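Local coordinates for UDP-N-acetylglucosamine 2-epimerase (Listeria monocytogenes, PDB 3OT5), which probably catalyses the reversible epimerisation at carbon 2 of the sugar that interconverts UDP-N-acetylglucosamine and UDP-N-acetylmannosamine, at residues 211-215 with 216-220; 108-112 with 113-117; 96-99 with 100-104. One frame throughout, in Å; residues are numbered along the deposited sequence.

Contact 1 of 3, residues 211-215 with 216-220; sequences KDYHH and PILEN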
loop_
_atom_site.group_PDB
_atom_site.type_symbol
_atom_site.label_atom_id
_atom_site.label_comp_id
_atom_site.label_asym_id
_atom_site.label_seq_id
_atom_site.Cartn_x
_atom_site.Cartn_y
_atom_site.Cartn_z
ATOM N N LYS A 211 1.027 4.161 19.523
ATOM C CA LYS A 211 1.321 3.458 20.769
ATOM C C LYS A 211 0.010 3.035 21.439
ATOM O O LYS A 211 -0.224 1.852 21.687
ATOM C CB LYS A 211 2.108 4.399 21.691
ATOM C CG LYS A 211 2.565 3.841 23.030
ATOM C CD LYS A 211 3.113 4.990 23.893
ATOM C CE LYS A 211 3.699 4.542 25.228
ATOM N NZ LYS A 211 4.998 3.820 25.084
ATOM N N ASP A 212 -0.843 4.015 21.713
ATOM C CA ASP A 212 -2.122 3.768 22.352
ATOM C C ASP A 212 -3.223 4.531 21.615
ATOM O O ASP A 212 -3.641 5.609 22.035
ATOM C CB ASP A 212 -2.058 4.180 23.826
ATOM C CG ASP A 212 -3.292 3.769 24.601
ATOM O OD1 ASP A 212 -4.309 3.383 23.975
ATOM O OD2 ASP A 212 -3.239 3.826 25.841
ATOM N N TYR A 213 -3.685 3.951 20.511
ATOM C CA TYR A 213 -4.729 4.553 19.687
ATOM C C TYR A 213 -6.049 4.699 20.443
ATOM O O TYR A 213 -6.400 3.878 21.280
ATOM C CB TYR A 213 -4.906 3.756 18.395
ATOM C CG TYR A 213 -5.976 4.274 17.466
ATOM C CD1 TYR A 213 -5.759 5.405 16.686
ATOM C CD2 TYR A 213 -7.189 3.600 17.325
ATOM C CE1 TYR A 213 -6.741 5.874 15.809
ATOM C CE2 TYR A 213 -8.173 4.051 16.444
ATOM C CZ TYR A 213 -7.948 5.186 15.692
ATOM O OH TYR A 213 -8.920 5.636 14.823
ATOM N N HIS A 214 -6.779 5.742 20.069
ATOM C CA HIS A 214 -8.028 6.163 20.693
ATOM C C HIS A 214 -9.305 6.045 19.849
ATOM O O HIS A 214 -9.452 6.755 18.862
ATOM C CB HIS A 214 -7.840 7.654 21.009
ATOM C CG HIS A 214 -7.352 8.445 19.822
ATOM N ND1 HIS A 214 -6.018 8.507 19.468
ATOM C CD2 HIS A 214 -8.022 9.156 18.881
ATOM C CE1 HIS A 214 -5.887 9.234 18.371
ATOM N NE2 HIS A 214 -7.088 9.641 17.996
ATOM N N HIS A 215 -10.224 5.163 20.230
ATOM C CA HIS A 215 -11.510 5.059 19.521
ATOM C C HIS A 215 -12.514 4.272 20.367
ATOM O O HIS A 215 -12.239 3.132 20.734
ATOM C CB HIS A 215 -11.388 4.410 18.142
ATOM C CG HIS A 215 -12.598 4.620 17.278
ATOM N ND1 HIS A 215 -13.809 4.008 17.525
ATOM C CD2 HIS A 215 -12.780 5.373 16.167
ATOM C CE1 HIS A 215 -14.686 4.384 16.609
ATOM N NE2 HIS A 215 -14.084 5.207 15.770
ATOM N N PRO A 216 -13.695 4.870 20.652
ATOM C CA PRO A 216 -14.752 4.263 21.484
ATOM C C PRO A 216 -14.976 2.769 21.260
ATOM O O PRO A 216 -14.950 1.988 22.214
ATOM C CB PRO A 216 -16.022 5.042 21.079
ATOM C CG PRO A 216 -15.633 5.882 19.893
ATOM C CD PRO A 216 -14.169 6.115 20.025
ATOM N N ILE A 217 -15.174 2.386 20.001
ATOM C CA ILE A 217 -15.415 0.991 19.631
ATOM C C ILE A 217 -14.279 0.087 20.072
ATOM O O ILE A 217 -14.497 -1.026 20.553
ATOM C CB ILE A 217 -15.577 0.848 18.111
ATOM C CG1 ILE A 217 -16.769 1.677 17.618
ATOM C CG2 ILE A 217 -15.755 -0.604 17.745
ATOM C CD1 ILE A 217 -16.886 1.714 16.115
ATOM N N LEU A 218 -13.061 0.563 19.876
ATOM C CA LEU A 218 -11.890 -0.192 20.265
ATOM C C LEU A 218 -11.777 -0.220 21.783
ATOM O O LEU A 218 -11.342 -1.218 22.351
ATOM C CB LEU A 218 -10.646 0.402 19.615
ATOM C CG LEU A 218 -10.654 0.277 18.086
ATOM C CD1 LEU A 218 -9.444 0.959 17.465
ATOM C CD2 LEU A 218 -10.708 -1.187 17.686
ATOM N N GLU A 219 -12.216 0.863 22.429
ATOM C CA GLU A 219 -12.184 0.980 23.889
ATOM C C GLU A 219 -13.306 0.168 24.540
ATOM O O GLU A 219 -13.146 -0.335 25.649
ATOM C CB GLU A 219 -12.273 2.453 24.322
ATOM C CG GLU A 219 -11.091 3.316 23.840
ATOM C CD GLU A 219 -11.218 4.790 24.231
ATOM O OE1 GLU A 219 -10.296 5.581 23.903
ATOM O OE2 GLU A 219 -12.231 5.157 24.865
ATOM N N ASN A 220 -14.441 0.049 23.859
ATOM C CA ASN A 220 -15.558 -0.729 24.391
ATOM C C ASN A 220 -15.491 -2.176 23.929
ATOM O O ASN A 220 -16.331 -2.987 24.296
ATOM C CB ASN A 220 -16.891 -0.113 23.972
ATOM C CG ASN A 220 -17.109 1.273 24.565
ATOM O OD1 ASN A 220 -16.246 1.810 25.259
ATOM N ND2 ASN A 220 -18.275 1.851 24.300
#
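His215 and Ile217 run alongside one another and point the same way, so that the imidazole lies against both the backbone and the aliphatic branch of the isoleucine. The CG of His215 lies anti to the backbone N (chi1 -165°), which swings the ring forward toward the first turn of the helix. There Ile217 N approaches almost in the ring plane and donates to His215 ND1 at 3.3 Å. Further along the ring, His215 CE1 meets Ile217 CD1 at 3.5 Å. Pro216 comes from a different direction: its CD sits over one face of the imidazole, 3.5 Å from His215 CG, with the two side chains crossing at a slant.

This is an N-cap. His215 is the last residue before the short helix 216-219, and Pro216 takes the first helical position, where it has no N-H in need of a partner. The backbone of the cap residue closes the turn: Glu219 N donates to His215 O at 2.8 Å, in the carbonyl plane, while Leu218 N adds a weak, strongly bent bond to the same oxygen. Glu219 also lays its CG 3.3 Å from His215 O, and from there its extended chain reaches back until OE1 lies 4.0 Å from His214 CA.

Leu218 carries the apolar side of the contact. Its CD1 methyl meets the rim of the Tyr213 ring in the ring plane, 3.5 Å from both CD2 and CE2 of Tyr213. The phenol OH of Tyr213 is hydrogen-bonded to Asp294 OD1 on helix 292-301. On that same helix Phe298 meets the His215 ring edge-to-face and also touches Leu218, while Ile217 reaches His285 and Ile287 of strand 284-287.

Contact 2 of 3, residues 108-112 with 113-117; sequences EVIAA and ENPDI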
loop_
_atom_site.group_PDB
_atom_site.type_symbol
_atom_site.label_atom_id
_atom_site.label_comp_id
_atom_site.label_asym_id
_atom_site.label_seq_id
_atom_site.Cartn_x
_atom_site.Cartn_y
_atom_site.Cartn_z
ATOM N N GLU A 108 12.014 21.631 -14.173
ATOM C CA GLU A 108 12.525 22.867 -13.581
ATOM C C GLU A 108 13.045 22.645 -12.162
ATOM O O GLU A 108 14.100 23.146 -11.802
ATOM C CB GLU A 108 11.431 23.931 -13.588
ATOM C CG GLU A 108 11.877 25.314 -13.122
ATOM C CD GLU A 108 10.772 26.350 -13.220
ATOM O OE1 GLU A 108 9.647 25.991 -13.632
ATOM O OE2 GLU A 108 11.028 27.527 -12.896
ATOM N N VAL A 109 12.312 21.878 -11.357
ATOM C CA VAL A 109 12.746 21.623 -9.986
ATOM C C VAL A 109 14.068 20.868 -9.969
ATOM O O VAL A 109 14.969 21.215 -9.204
ATOM C CB VAL A 109 11.673 20.864 -9.173
ATOM C CG1 VAL A 109 12.222 20.446 -7.811
ATOM C CG2 VAL A 109 10.446 21.735 -9.007
ATOM N N ILE A 110 14.187 19.851 -10.823
ATOM C CA ILE A 110 15.404 19.052 -10.896
ATOM C C ILE A 110 16.594 19.874 -11.396
ATOM O O ILE A 110 17.678 19.824 -10.814
ATOM C CB ILE A 110 15.207 17.824 -11.781
ATOM C CG1 ILE A 110 14.206 16.866 -11.121
ATOM C CG2 ILE A 110 16.520 17.120 -12.001
ATOM C CD1 ILE A 110 13.814 15.706 -11.972
ATOM N N ALA A 111 16.384 20.642 -12.460
ATOM C CA ALA A 111 17.439 21.484 -13.031
ATOM C C ALA A 111 18.055 22.405 -11.983
ATOM O O ALA A 111 19.273 22.578 -11.946
ATOM C CB ALA A 111 16.895 22.320 -14.205
ATOM N N ALA A 112 17.203 22.985 -11.140
ATOM C CA ALA A 112 17.637 23.902 -10.096
ATOM C C ALA A 112 18.273 23.186 -8.892
ATOM O O ALA A 112 19.399 23.502 -8.505
ATOM C CB ALA A 112 16.461 24.756 -9.637
ATOM N N GLU A 113 17.552 22.232 -8.310
ATOM C CA GLU A 113 18.030 21.495 -7.133
ATOM C C GLU A 113 19.249 20.612 -7.400
ATOM O O GLU A 113 20.072 20.389 -6.494
ATOM C CB GLU A 113 16.894 20.639 -6.550
ATOM C CG GLU A 113 15.718 21.459 -5.998
ATOM C CD GLU A 113 16.077 22.281 -4.758
ATOM O OE1 GLU A 113 16.771 21.757 -3.849
ATOM O OE2 GLU A 113 15.627 23.443 -4.676
ATOM N N ASN A 114 19.351 20.117 -8.633
ATOM C CA ASN A 114 20.446 19.242 -9.093
ATOM C C ASN A 114 20.705 18.056 -8.159
ATOM O O ASN A 114 21.829 17.867 -7.668
ATOM C CB ASN A 114 21.743 20.034 -9.314
ATOM C CG ASN A 114 22.799 19.239 -10.110
ATOM O OD1 ASN A 114 22.473 18.262 -10.794
ATOM N ND2 ASN A 114 24.062 19.682 -10.044
ATOM N N PRO A 115 19.661 17.263 -7.891
ATOM C CA PRO A 115 19.848 16.109 -7.052
ATOM C C PRO A 115 20.638 15.030 -7.757
ATOM O O PRO A 115 20.682 14.974 -8.990
ATOM C CB PRO A 115 18.424 15.603 -6.837
ATOM C CG PRO A 115 17.701 16.018 -8.072
ATOM C CD PRO A 115 18.265 17.381 -8.348
ATOM N N ASP A 116 21.254 14.169 -6.961
ATOM C CA ASP A 116 22.004 13.046 -7.482
ATOM C C ASP A 116 21.056 11.947 -7.921
ATOM O O ASP A 116 21.358 11.173 -8.818
ATOM C CB ASP A 116 22.917 12.527 -6.404
ATOM C CG ASP A 116 23.929 13.544 -6.001
ATOM O OD1 ASP A 116 24.418 14.257 -6.898
ATOM O OD2 ASP A 116 24.244 13.636 -4.808
ATOM N N ILE A 117 19.896 11.876 -7.287
ATOM C CA ILE A 117 18.956 10.841 -7.633
ATOM C C ILE A 117 17.570 11.272 -7.289
ATOM O O ILE A 117 17.338 11.941 -6.287
ATOM C CB ILE A 117 19.301 9.514 -6.933
ATOM C CG1 ILE A 117 18.343 8.395 -7.365
ATOM C CG2 ILE A 117 19.269 9.673 -5.408
ATOM C CD1 ILE A 117 18.720 7.045 -6.797
#
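Glu113 lies alongside Val109, one turn earlier, at the end of helix 95-113. This helix belongs to the beta-alpha-beta crossover of a Rossmann-type sheet: it follows edge strand 84-85 and hands the chain over to strand 117-121, which runs parallel to strand 84-85 in the same sheet. The glutamate has its CG beside the backbone N and then bends again at chi2 (-67°), which keeps the methylenes close to the helix; CG lies 3.3 Å from Val109 O and 4.1 Å from Val109 CG1, the two side chains pointing the same way. A nearly straight bond of 2.9 Å from Glu113 N to Val109 O continues the helical pattern beneath them. The carboxylate goes beyond the helix, where OE1 forms a salt bridge with Lys29 on strand 28-34.

Ile110 O takes the bond at the helix end: Asn114 N donates to it at 2.8 Å. Asn114 itself turns to positive phi (50°), and Pro115, which has no N-H to offer a further helical bond, leads the chain out toward the strand. Lys139 NZ is hydrogen-bonded to Asn114 OD1. The proline ring meets the isoleucine at about a right angle, its CD 3.5 Å from Ile110 O and 4.1 Å from the Ile110 CG2 methyl.

Contact 3 of 3, residues 96-99 with 100-104; sequences AEIT and SRVMN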
loop_
_atom_site.group_PDB
_atom_site.type_symbol
_atom_site.label_atom_id
_atom_site.label_comp_id
_atom_site.label_asym_id
_atom_site.label_seq_id
_atom_site.Cartn_x
_atom_site.Cartn_y
_atom_site.Cartn_z
ATOM N N ALA A 96 -2.987 14.096 -20.823
ATOM C CA ALA A 96 -1.901 14.732 -21.544
ATOM C C ALA A 96 -1.435 15.990 -20.824
ATOM O O ALA A 96 -0.249 16.256 -20.741
ATOM C CB ALA A 96 -2.344 15.091 -22.965
ATOM N N GLU A 97 -2.385 16.747 -20.289
ATOM C CA GLU A 97 -2.086 17.997 -19.608
ATOM C C GLU A 97 -1.442 17.801 -18.255
ATOM O O GLU A 97 -0.534 18.549 -17.895
ATOM C CB GLU A 97 -3.355 18.829 -19.490
ATOM C CG GLU A 97 -3.831 19.337 -20.825
ATOM C CD GLU A 97 -5.261 19.856 -20.790
ATOM O OE1 GLU A 97 -5.637 20.601 -21.723
ATOM O OE2 GLU A 97 -6.004 19.510 -19.833
ATOM N N ILE A 98 -1.911 16.804 -17.516
ATOM C CA ILE A 98 -1.367 16.486 -16.212
ATOM C C ILE A 98 0.091 16.100 -16.391
ATOM O O ILE A 98 0.970 16.554 -15.667
ATOM C CB ILE A 98 -2.149 15.318 -15.544
ATOM C CG1 ILE A 98 -3.586 15.751 -15.209
ATOM C CG2 ILE A 98 -1.469 14.846 -14.275
ATOM C CD1 ILE A 98 -4.483 14.599 -14.673
ATOM N N THR A 99 0.331 15.257 -17.384
ATOM C CA THR A 99 1.669 14.759 -17.694
ATOM C C THR A 99 2.599 15.903 -18.067
ATOM O O THR A 99 3.691 16.016 -17.534
ATOM C CB THR A 99 1.593 13.733 -18.820
ATOM O OG1 THR A 99 0.709 12.673 -18.417
ATOM C CG2 THR A 99 2.964 13.164 -19.162
ATOM N N SER A 100 2.164 16.759 -18.975
ATOM C CA SER A 100 2.994 17.888 -19.366
ATOM C C SER A 100 3.270 18.844 -18.177
ATOM O O SER A 100 4.409 19.268 -17.973
ATOM C CB SER A 100 2.363 18.629 -20.530
ATOM O OG SER A 100 1.049 19.002 -20.217
ATOM N N ARG A 101 2.247 19.163 -17.390
ATOM C CA ARG A 101 2.441 20.061 -16.243
ATOM C C ARG A 101 3.439 19.531 -15.220
ATOM O O ARG A 101 4.290 20.279 -14.733
ATOM C CB ARG A 101 1.117 20.394 -15.553
ATOM C CG ARG A 101 0.268 21.382 -16.321
ATOM C CD ARG A 101 -0.952 21.800 -15.521
ATOM N NE ARG A 101 -1.677 22.886 -16.178
ATOM C CZ ARG A 101 -2.649 22.725 -17.073
ATOM N NH1 ARG A 101 -3.044 21.511 -17.443
ATOM N NH2 ARG A 101 -3.237 23.791 -17.603
ATOM N N VAL A 102 3.323 18.251 -14.897
ATOM C CA VAL A 102 4.212 17.606 -13.943
ATOM C C VAL A 102 5.644 17.478 -14.488
ATOM O O VAL A 102 6.630 17.678 -13.752
ATOM C CB VAL A 102 3.697 16.186 -13.568
ATOM C CG1 VAL A 102 4.719 15.460 -12.796
ATOM C CG2 VAL A 102 2.379 16.266 -12.781
ATOM N N MET A 103 5.746 17.134 -15.774
ATOM C CA MET A 103 7.028 16.963 -16.423
ATOM C C MET A 103 7.782 18.283 -16.515
ATOM O O MET A 103 8.969 18.339 -16.231
ATOM C CB MET A 103 6.824 16.391 -17.817
ATOM C CG MET A 103 8.103 16.243 -18.634
ATOM S SD MET A 103 7.715 15.752 -20.319
ATOM C CE MET A 103 6.603 17.052 -20.838
ATOM N N ASN A 104 7.094 19.337 -16.927
ATOM C CA ASN A 104 7.723 20.655 -17.033
ATOM C C ASN A 104 8.042 21.212 -15.656
ATOM O O ASN A 104 9.079 21.857 -15.465
ATOM C CB ASN A 104 6.837 21.615 -17.820
ATOM C CG ASN A 104 6.759 21.254 -19.283
ATOM O OD1 ASN A 104 7.779 20.998 -19.919
ATOM N ND2 ASN A 104 5.555 21.279 -19.841
#
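Ser100 turns its hydroxyl back on the preceding turn, where OG lies 2.8 Å from Glu97 O and 3.1 Å from Ala96 O. Its single proton can serve either carbonyl, and chi1 of 55° puts OG between the backbone N and the carbonyl carbon, facing both. Arg101 runs along Glu97, pointing the same way; NH1 comes within 3.4 Å of Glu97 CB, which sits at the edge of the guanidinium. The carboxylate is turned 80° from the guanidinium plane, and Glu97 OE2 stays 4.3 Å from Arg101 NH1, too far for a salt bridge.

What holds the carboxylate is the start of the helix: Glu97 OE2 accepts from Thr94 N, as in the glutamate half of a capping box. Thr99 is tied differently, its hydroxyl OG1 hydrogen-bonded to Leu95 O one turn back. Regular backbone bonds run beneath all this, such as Met103 N to Thr99 O at 2.9 Å.

These residues form the first turns of helix 95-113. Thr99, Val102 and Met103 pack on helix 125-136, at Thr125, Thr126, Ala129 and Leu132, while Ile98 and Arg101 touch Gln93 in the loop that leads in from strand 84-85.

Overall arrangement
Contacts 2 and 3 share helix 95-113, contact 3 near its start and contact 2 at its end, with centres about 17 Å apart. Contact 1 lies about 44 Å from contact 2, centre to centre, beside the other parallel sheet, and across the chain's centre from contact 3. Contacts 1 and 3 are at the surface; contact 2 is partly buried, its valine, isoleucine and proline set against the sheet and loops. Chemistry follows place: an imidazole caps a helix start in contact 1, a hydroxyl turns back on its own helix and a carboxylate on the residue just before it in contact 3, and positive phi with a proline closes the helix in contact 2.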